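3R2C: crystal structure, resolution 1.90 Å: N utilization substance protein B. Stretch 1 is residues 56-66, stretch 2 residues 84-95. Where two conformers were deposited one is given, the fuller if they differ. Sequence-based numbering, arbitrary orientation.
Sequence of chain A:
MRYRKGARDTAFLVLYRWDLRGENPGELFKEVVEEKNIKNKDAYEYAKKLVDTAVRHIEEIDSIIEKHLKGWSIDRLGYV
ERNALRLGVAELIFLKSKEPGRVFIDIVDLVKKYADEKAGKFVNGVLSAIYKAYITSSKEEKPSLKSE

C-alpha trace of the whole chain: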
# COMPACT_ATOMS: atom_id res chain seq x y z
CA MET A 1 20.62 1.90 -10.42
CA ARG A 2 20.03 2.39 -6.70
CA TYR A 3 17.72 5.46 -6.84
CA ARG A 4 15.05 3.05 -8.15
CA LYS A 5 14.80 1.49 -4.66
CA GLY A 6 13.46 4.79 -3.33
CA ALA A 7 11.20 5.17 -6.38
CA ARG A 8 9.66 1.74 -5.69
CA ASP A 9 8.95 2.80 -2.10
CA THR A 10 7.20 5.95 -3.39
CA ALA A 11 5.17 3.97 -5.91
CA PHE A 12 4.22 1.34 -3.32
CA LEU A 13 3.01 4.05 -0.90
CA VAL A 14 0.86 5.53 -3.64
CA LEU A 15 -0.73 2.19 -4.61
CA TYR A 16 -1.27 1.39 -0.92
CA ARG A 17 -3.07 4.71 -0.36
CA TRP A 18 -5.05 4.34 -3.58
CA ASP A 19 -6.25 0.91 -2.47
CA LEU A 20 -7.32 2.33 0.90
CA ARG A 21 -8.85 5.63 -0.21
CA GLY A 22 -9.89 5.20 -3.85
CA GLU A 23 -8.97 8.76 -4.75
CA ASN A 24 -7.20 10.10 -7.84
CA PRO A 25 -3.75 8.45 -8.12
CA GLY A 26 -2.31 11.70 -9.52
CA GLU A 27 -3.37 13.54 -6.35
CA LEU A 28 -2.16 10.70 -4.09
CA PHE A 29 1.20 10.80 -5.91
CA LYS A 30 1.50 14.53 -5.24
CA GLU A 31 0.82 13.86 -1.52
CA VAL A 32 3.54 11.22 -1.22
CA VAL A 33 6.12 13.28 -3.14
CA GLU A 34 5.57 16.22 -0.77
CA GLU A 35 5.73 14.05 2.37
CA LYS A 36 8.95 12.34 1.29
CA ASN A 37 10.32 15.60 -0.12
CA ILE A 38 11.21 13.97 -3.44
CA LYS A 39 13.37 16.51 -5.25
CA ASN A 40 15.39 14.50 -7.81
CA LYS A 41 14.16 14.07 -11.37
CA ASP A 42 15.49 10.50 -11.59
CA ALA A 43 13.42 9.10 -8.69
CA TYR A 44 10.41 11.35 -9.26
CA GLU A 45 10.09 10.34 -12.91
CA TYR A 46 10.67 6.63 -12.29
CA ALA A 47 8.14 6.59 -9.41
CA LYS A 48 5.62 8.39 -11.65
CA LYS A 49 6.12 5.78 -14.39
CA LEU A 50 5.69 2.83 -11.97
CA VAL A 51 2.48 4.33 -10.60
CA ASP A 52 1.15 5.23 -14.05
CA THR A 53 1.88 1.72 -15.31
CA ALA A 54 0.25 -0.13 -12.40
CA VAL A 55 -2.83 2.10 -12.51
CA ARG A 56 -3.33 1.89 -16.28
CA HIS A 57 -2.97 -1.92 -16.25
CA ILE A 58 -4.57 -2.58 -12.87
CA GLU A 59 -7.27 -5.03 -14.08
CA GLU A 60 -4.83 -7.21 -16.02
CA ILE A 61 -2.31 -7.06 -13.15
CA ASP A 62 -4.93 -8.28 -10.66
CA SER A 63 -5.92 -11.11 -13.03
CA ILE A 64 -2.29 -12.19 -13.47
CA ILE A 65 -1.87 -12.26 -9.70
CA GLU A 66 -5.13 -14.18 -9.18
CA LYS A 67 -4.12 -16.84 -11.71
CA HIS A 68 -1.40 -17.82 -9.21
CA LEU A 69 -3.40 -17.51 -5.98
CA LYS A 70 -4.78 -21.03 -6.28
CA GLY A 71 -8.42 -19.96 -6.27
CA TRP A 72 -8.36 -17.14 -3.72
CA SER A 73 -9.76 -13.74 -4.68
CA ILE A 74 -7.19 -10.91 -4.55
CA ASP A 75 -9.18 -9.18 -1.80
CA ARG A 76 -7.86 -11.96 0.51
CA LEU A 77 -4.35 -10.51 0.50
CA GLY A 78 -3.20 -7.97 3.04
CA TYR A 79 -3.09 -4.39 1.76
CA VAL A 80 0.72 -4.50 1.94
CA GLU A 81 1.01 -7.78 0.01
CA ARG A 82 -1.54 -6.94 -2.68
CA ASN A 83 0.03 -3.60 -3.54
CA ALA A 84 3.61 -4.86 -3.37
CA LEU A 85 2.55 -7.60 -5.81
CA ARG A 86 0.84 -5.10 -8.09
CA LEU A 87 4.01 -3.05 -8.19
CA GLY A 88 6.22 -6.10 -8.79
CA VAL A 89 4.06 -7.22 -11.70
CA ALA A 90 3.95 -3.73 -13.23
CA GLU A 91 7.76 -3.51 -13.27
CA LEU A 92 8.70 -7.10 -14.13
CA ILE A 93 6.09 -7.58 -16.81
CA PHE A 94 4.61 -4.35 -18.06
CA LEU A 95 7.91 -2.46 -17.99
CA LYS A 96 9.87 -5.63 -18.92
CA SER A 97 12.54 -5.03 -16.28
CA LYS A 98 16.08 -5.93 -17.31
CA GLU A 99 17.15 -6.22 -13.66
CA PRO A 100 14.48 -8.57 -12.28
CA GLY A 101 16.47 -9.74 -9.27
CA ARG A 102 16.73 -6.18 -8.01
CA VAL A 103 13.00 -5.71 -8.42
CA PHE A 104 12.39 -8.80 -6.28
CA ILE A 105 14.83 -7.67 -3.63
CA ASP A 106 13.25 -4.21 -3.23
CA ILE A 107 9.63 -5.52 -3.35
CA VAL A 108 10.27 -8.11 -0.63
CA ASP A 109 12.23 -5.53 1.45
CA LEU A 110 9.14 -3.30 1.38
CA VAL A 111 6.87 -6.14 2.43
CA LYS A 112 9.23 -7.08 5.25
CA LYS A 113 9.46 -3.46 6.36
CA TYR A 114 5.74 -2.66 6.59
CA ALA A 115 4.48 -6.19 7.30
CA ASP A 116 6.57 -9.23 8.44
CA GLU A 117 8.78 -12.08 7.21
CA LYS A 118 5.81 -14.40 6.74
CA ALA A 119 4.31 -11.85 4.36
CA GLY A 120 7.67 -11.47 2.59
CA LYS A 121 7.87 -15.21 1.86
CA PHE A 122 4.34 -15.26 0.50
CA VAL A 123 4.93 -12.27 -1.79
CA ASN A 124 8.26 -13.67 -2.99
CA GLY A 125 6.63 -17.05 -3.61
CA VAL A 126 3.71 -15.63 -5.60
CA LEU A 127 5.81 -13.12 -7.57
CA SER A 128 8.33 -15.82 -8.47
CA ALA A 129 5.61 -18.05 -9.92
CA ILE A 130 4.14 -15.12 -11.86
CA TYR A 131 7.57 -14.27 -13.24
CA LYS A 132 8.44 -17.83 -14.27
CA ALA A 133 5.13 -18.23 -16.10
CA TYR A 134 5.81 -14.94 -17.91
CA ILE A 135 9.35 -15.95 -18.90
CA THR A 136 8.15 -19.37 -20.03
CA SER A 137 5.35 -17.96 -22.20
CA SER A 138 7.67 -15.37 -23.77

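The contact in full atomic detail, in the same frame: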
# COMPACT_ATOMS: atom_id res chain seq x y z
N ARG A 56 -2.79 2.08 -14.94
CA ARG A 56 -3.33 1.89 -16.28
C ARG A 56 -3.55 0.41 -16.64
O ARG A 56 -4.36 0.09 -17.50
CB ARG A 56 -2.43 2.58 -17.31
CG ARG A 56 -2.63 2.08 -18.74
CD ARG A 56 -1.71 2.78 -19.72
NE ARG A 56 -0.59 1.93 -20.11
CZ ARG A 56 0.68 2.14 -19.77
NH1 ARG A 56 1.02 3.20 -19.05
NH2 ARG A 56 1.62 1.29 -20.18
N HIS A 57 -2.81 -0.49 -16.00
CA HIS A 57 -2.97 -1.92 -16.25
C HIS A 57 -3.54 -2.69 -15.05
O HIS A 57 -3.42 -3.91 -14.97
CB HIS A 57 -1.61 -2.49 -16.65
CG HIS A 57 -1.10 -1.93 -17.93
ND1 HIS A 57 -1.68 -2.22 -19.15
CD2 HIS A 57 -0.07 -1.10 -18.19
CE1 HIS A 57 -1.03 -1.58 -20.11
NE2 HIS A 57 -0.04 -0.90 -19.55
N ILE A 58 -4.21 -1.99 -14.16
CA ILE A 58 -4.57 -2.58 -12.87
C ILE A 58 -5.45 -3.85 -13.00
O ILE A 58 -5.26 -4.80 -12.26
CB ILE A 58 -5.23 -1.55 -11.94
CG1 ILE A 58 -5.32 -2.08 -10.50
CG2 ILE A 58 -6.61 -1.15 -12.49
CD1 ILE A 58 -3.96 -2.39 -9.88
N GLU A 59 -6.40 -3.86 -13.94
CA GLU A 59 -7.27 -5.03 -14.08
C GLU A 59 -6.50 -6.25 -14.55
O GLU A 59 -6.72 -7.35 -14.06
CB GLU A 59 -8.43 -4.76 -15.06
CG GLU A 59 -9.39 -3.66 -14.58
CD GLU A 59 -10.56 -4.21 -13.81
OE1 GLU A 59 -10.38 -4.53 -12.61
OE2 GLU A 59 -11.66 -4.33 -14.40
N GLU A 60 -5.61 -6.07 -15.52
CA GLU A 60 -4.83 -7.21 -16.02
C GLU A 60 -3.83 -7.66 -14.94
O GLU A 60 -3.57 -8.84 -14.78
CB GLU A 60 -4.08 -6.85 -17.30
CG GLU A 60 -3.37 -8.03 -17.92
CD GLU A 60 -2.77 -7.73 -19.29
OE1 GLU A 60 -2.88 -6.57 -19.77
OE2 GLU A 60 -2.19 -8.66 -19.88
N ILE A 61 -3.27 -6.71 -14.21
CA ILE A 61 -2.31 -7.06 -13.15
C ILE A 61 -2.99 -7.93 -12.08
O ILE A 61 -2.47 -8.96 -11.66
CB ILE A 61 -1.71 -5.78 -12.53
CG1 ILE A 61 -0.71 -5.16 -13.52
CG2 ILE A 61 -1.04 -6.08 -11.19
CD1 ILE A 61 -0.24 -3.76 -13.16
N ASP A 62 -4.19 -7.53 -11.67
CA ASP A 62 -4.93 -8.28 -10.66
C ASP A 62 -5.28 -9.69 -11.16
O ASP A 62 -5.25 -10.65 -10.40
CB ASP A 62 -6.20 -7.50 -10.26
CG ASP A 62 -5.90 -6.31 -9.32
OD1 ASP A 62 -4.70 -6.07 -9.03
OD2 ASP A 62 -6.85 -5.62 -8.88
N SER A 63 -5.62 -9.80 -12.43
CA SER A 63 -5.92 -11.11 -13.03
C SER A 63 -4.67 -12.00 -13.06
O SER A 63 -4.74 -13.20 -12.77
CB SER A 63 -6.45 -10.90 -14.45
OG SER A 63 -6.62 -12.14 -15.10
N ILE A 64 -3.54 -11.42 -13.44
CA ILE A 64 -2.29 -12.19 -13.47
C ILE A 64 -1.95 -12.71 -12.08
O ILE A 64 -1.57 -13.86 -11.91
CB ILE A 64 -1.14 -11.32 -13.99
CG1 ILE A 64 -1.30 -11.12 -15.50
CG2 ILE A 64 0.20 -11.97 -13.64
CD1 ILE A 64 -0.49 -9.98 -16.05
N ILE A 65 -2.11 -11.86 -11.08
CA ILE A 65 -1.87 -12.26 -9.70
C ILE A 65 -2.84 -13.38 -9.29
O ILE A 65 -2.42 -14.40 -8.74
CB ILE A 65 -2.00 -11.05 -8.75
CG1 ILE A 65 -0.81 -10.08 -8.98
CG2 ILE A 65 -2.07 -11.49 -7.29
CD1 ILE A 65 -1.05 -8.69 -8.36
N GLU A 66 -4.12 -13.20 -9.58
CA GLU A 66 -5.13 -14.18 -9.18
C GLU A 66 -4.92 -15.55 -9.81
O GLU A 66 -5.18 -16.58 -9.19
CB GLU A 66 -6.54 -13.67 -9.49
CG GLU A 66 -7.09 -12.76 -8.40
CD GLU A 66 -8.55 -12.39 -8.62
OE1 GLU A 66 -9.07 -12.60 -9.74
OE2 GLU A 66 -9.19 -11.89 -7.66
N ALA A 84 2.23 -4.52 -3.05
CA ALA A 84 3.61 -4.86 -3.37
C ALA A 84 3.64 -5.79 -4.59
O ALA A 84 4.51 -5.66 -5.45
CB ALA A 84 4.32 -5.50 -2.18
N LEU A 85 2.68 -6.72 -4.66
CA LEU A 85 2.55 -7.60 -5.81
C LEU A 85 2.14 -6.83 -7.06
O LEU A 85 2.63 -7.11 -8.15
CB LEU A 85 1.55 -8.75 -5.55
CG LEU A 85 2.14 -9.91 -4.71
CD1 LEU A 85 1.05 -10.85 -4.18
CD2 LEU A 85 3.18 -10.68 -5.52
N ARG A 86 1.26 -5.85 -6.92
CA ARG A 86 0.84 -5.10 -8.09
C ARG A 86 2.04 -4.36 -8.66
O ARG A 86 2.23 -4.29 -9.87
CB ARG A 86 -0.26 -4.10 -7.72
CG ARG A 86 -1.65 -4.74 -7.60
CD ARG A 86 -2.59 -3.87 -6.73
NE ARG A 86 -3.99 -4.23 -6.93
CZ ARG A 86 -5.00 -3.80 -6.20
NH1 ARG A 86 -4.80 -2.98 -5.17
NH2 ARG A 86 -6.23 -4.17 -6.51
N LEU A 87 2.85 -3.81 -7.77
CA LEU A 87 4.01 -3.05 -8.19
C LEU A 87 5.04 -3.97 -8.85
O LEU A 87 5.62 -3.63 -9.89
CB LEU A 87 4.61 -2.33 -6.98
CG LEU A 87 5.88 -1.52 -7.25
CD1 LEU A 87 5.62 -0.45 -8.31
CD2 LEU A 87 6.41 -0.89 -5.95
N GLY A 88 5.27 -5.14 -8.25
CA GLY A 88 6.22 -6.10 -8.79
C GLY A 88 5.80 -6.53 -10.19
O GLY A 88 6.62 -6.62 -11.10
N VAL A 89 4.52 -6.77 -10.39
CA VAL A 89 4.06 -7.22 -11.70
C VAL A 89 4.20 -6.10 -12.73
O VAL A 89 4.62 -6.34 -13.86
CB VAL A 89 2.60 -7.72 -11.64
CG1 VAL A 89 2.02 -7.90 -13.07
CG2 VAL A 89 2.54 -9.03 -10.86
N ALA A 90 3.84 -4.88 -12.34
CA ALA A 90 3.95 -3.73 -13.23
C ALA A 90 5.39 -3.58 -13.73
O ALA A 90 5.62 -3.35 -14.92
CB ALA A 90 3.49 -2.45 -12.53
N GLU A 91 6.37 -3.72 -12.85
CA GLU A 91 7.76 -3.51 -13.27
C GLU A 91 8.33 -4.70 -14.04
O GLU A 91 8.99 -4.53 -15.06
CB GLU A 91 8.69 -3.18 -12.10
CG GLU A 91 10.02 -2.61 -12.61
CD GLU A 91 10.84 -1.95 -11.53
OE1 GLU A 91 10.47 -2.05 -10.34
OE2 GLU A 91 11.87 -1.32 -11.87
N LEU A 92 8.10 -5.91 -13.54
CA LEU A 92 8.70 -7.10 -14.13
C LEU A 92 8.10 -7.38 -15.50
O LEU A 92 8.79 -7.79 -16.42
CB LEU A 92 8.48 -8.32 -13.23
CG LEU A 92 9.34 -8.32 -11.97
CD1 LEU A 92 8.90 -9.45 -11.04
CD2 LEU A 92 10.83 -8.42 -12.31
N ILE A 93 6.80 -7.15 -15.63
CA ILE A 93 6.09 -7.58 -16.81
C ILE A 93 5.75 -6.43 -17.73
O ILE A 93 6.10 -6.45 -18.90
CB ILE A 93 4.82 -8.35 -16.45
CG1 ILE A 93 5.22 -9.64 -15.74
CG2 ILE A 93 3.98 -8.63 -17.70
CD1 ILE A 93 4.12 -10.66 -15.65
N PHE A 94 5.10 -5.41 -17.20
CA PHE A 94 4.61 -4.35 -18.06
C PHE A 94 5.72 -3.37 -18.44
O PHE A 94 5.66 -2.75 -19.49
CB PHE A 94 3.38 -3.68 -17.42
CG PHE A 94 2.16 -4.56 -17.44
CD1 PHE A 94 1.92 -5.45 -16.42
CD2 PHE A 94 1.29 -4.52 -18.53
CE1 PHE A 94 0.80 -6.28 -16.46
CE2 PHE A 94 0.17 -5.34 -18.58
CZ PHE A 94 -0.08 -6.22 -17.55
N LEU A 95 6.75 -3.26 -17.61
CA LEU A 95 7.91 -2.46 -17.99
C LEU A 95 9.08 -3.35 -18.43
O LEU A 95 10.16 -2.84 -18.74
CB LEU A 95 8.32 -1.52 -16.86
CG LEU A 95 7.30 -0.42 -16.52
CD1 LEU A 95 7.79 0.38 -15.32
CD2 LEU A 95 7.04 0.50 -17.71
O HOH W 1 3.18 -0.83 -20.63

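Residues 58-66 and 84-94 are helical, and their axes cross steeply, at 105° between N-to-C directions, with a closest approach of 9.7 Å. The backbones come nearest where Ile61 CA lies 6.3 Å from Arg86 CA. His57 occupies the N-cap position of the first helix, its O accepting from Ile61 N at 2.9 Å. The second helix widens into a pi-type turn at 90-94: Leu95 N reaches Ala90 O at 2.9 Å, while Phe94 N makes only weak bonds to Val89 O (3.5 Å) and Ala90 O (3.1 Å).

Packing is reciprocal. Ile61 sits as a knob among Arg86, Val89, Ala90 and Phe94, with its CG1 3.5 Å from Phe94 CE1 and its CD1 4.0 Å from Ala90 CB. Arg86 in turn lies among Ile58, Ile61, Asp62 and Ile65. Its extended side chain ends in a bidentate salt bridge: NE donates to Asp62 OD1 (2.9 Å, 176°) and NH2 to Asp62 OD2 (2.8 Å, 168°). Both near-linear angles fit a carboxylate meeting the guanidinium edge-on.

Ile65 extends the apolar contact, its CD1 3.8 Å from Leu85 CB. At the other end, the His57 and Phe94 rings form an offset stack, centroids 4.5 Å apart and planes inclined by 22°. His57 CB also lies over the Phe94 face, 4.0 Å from the ring centroid, consistent with a CH-pi contact.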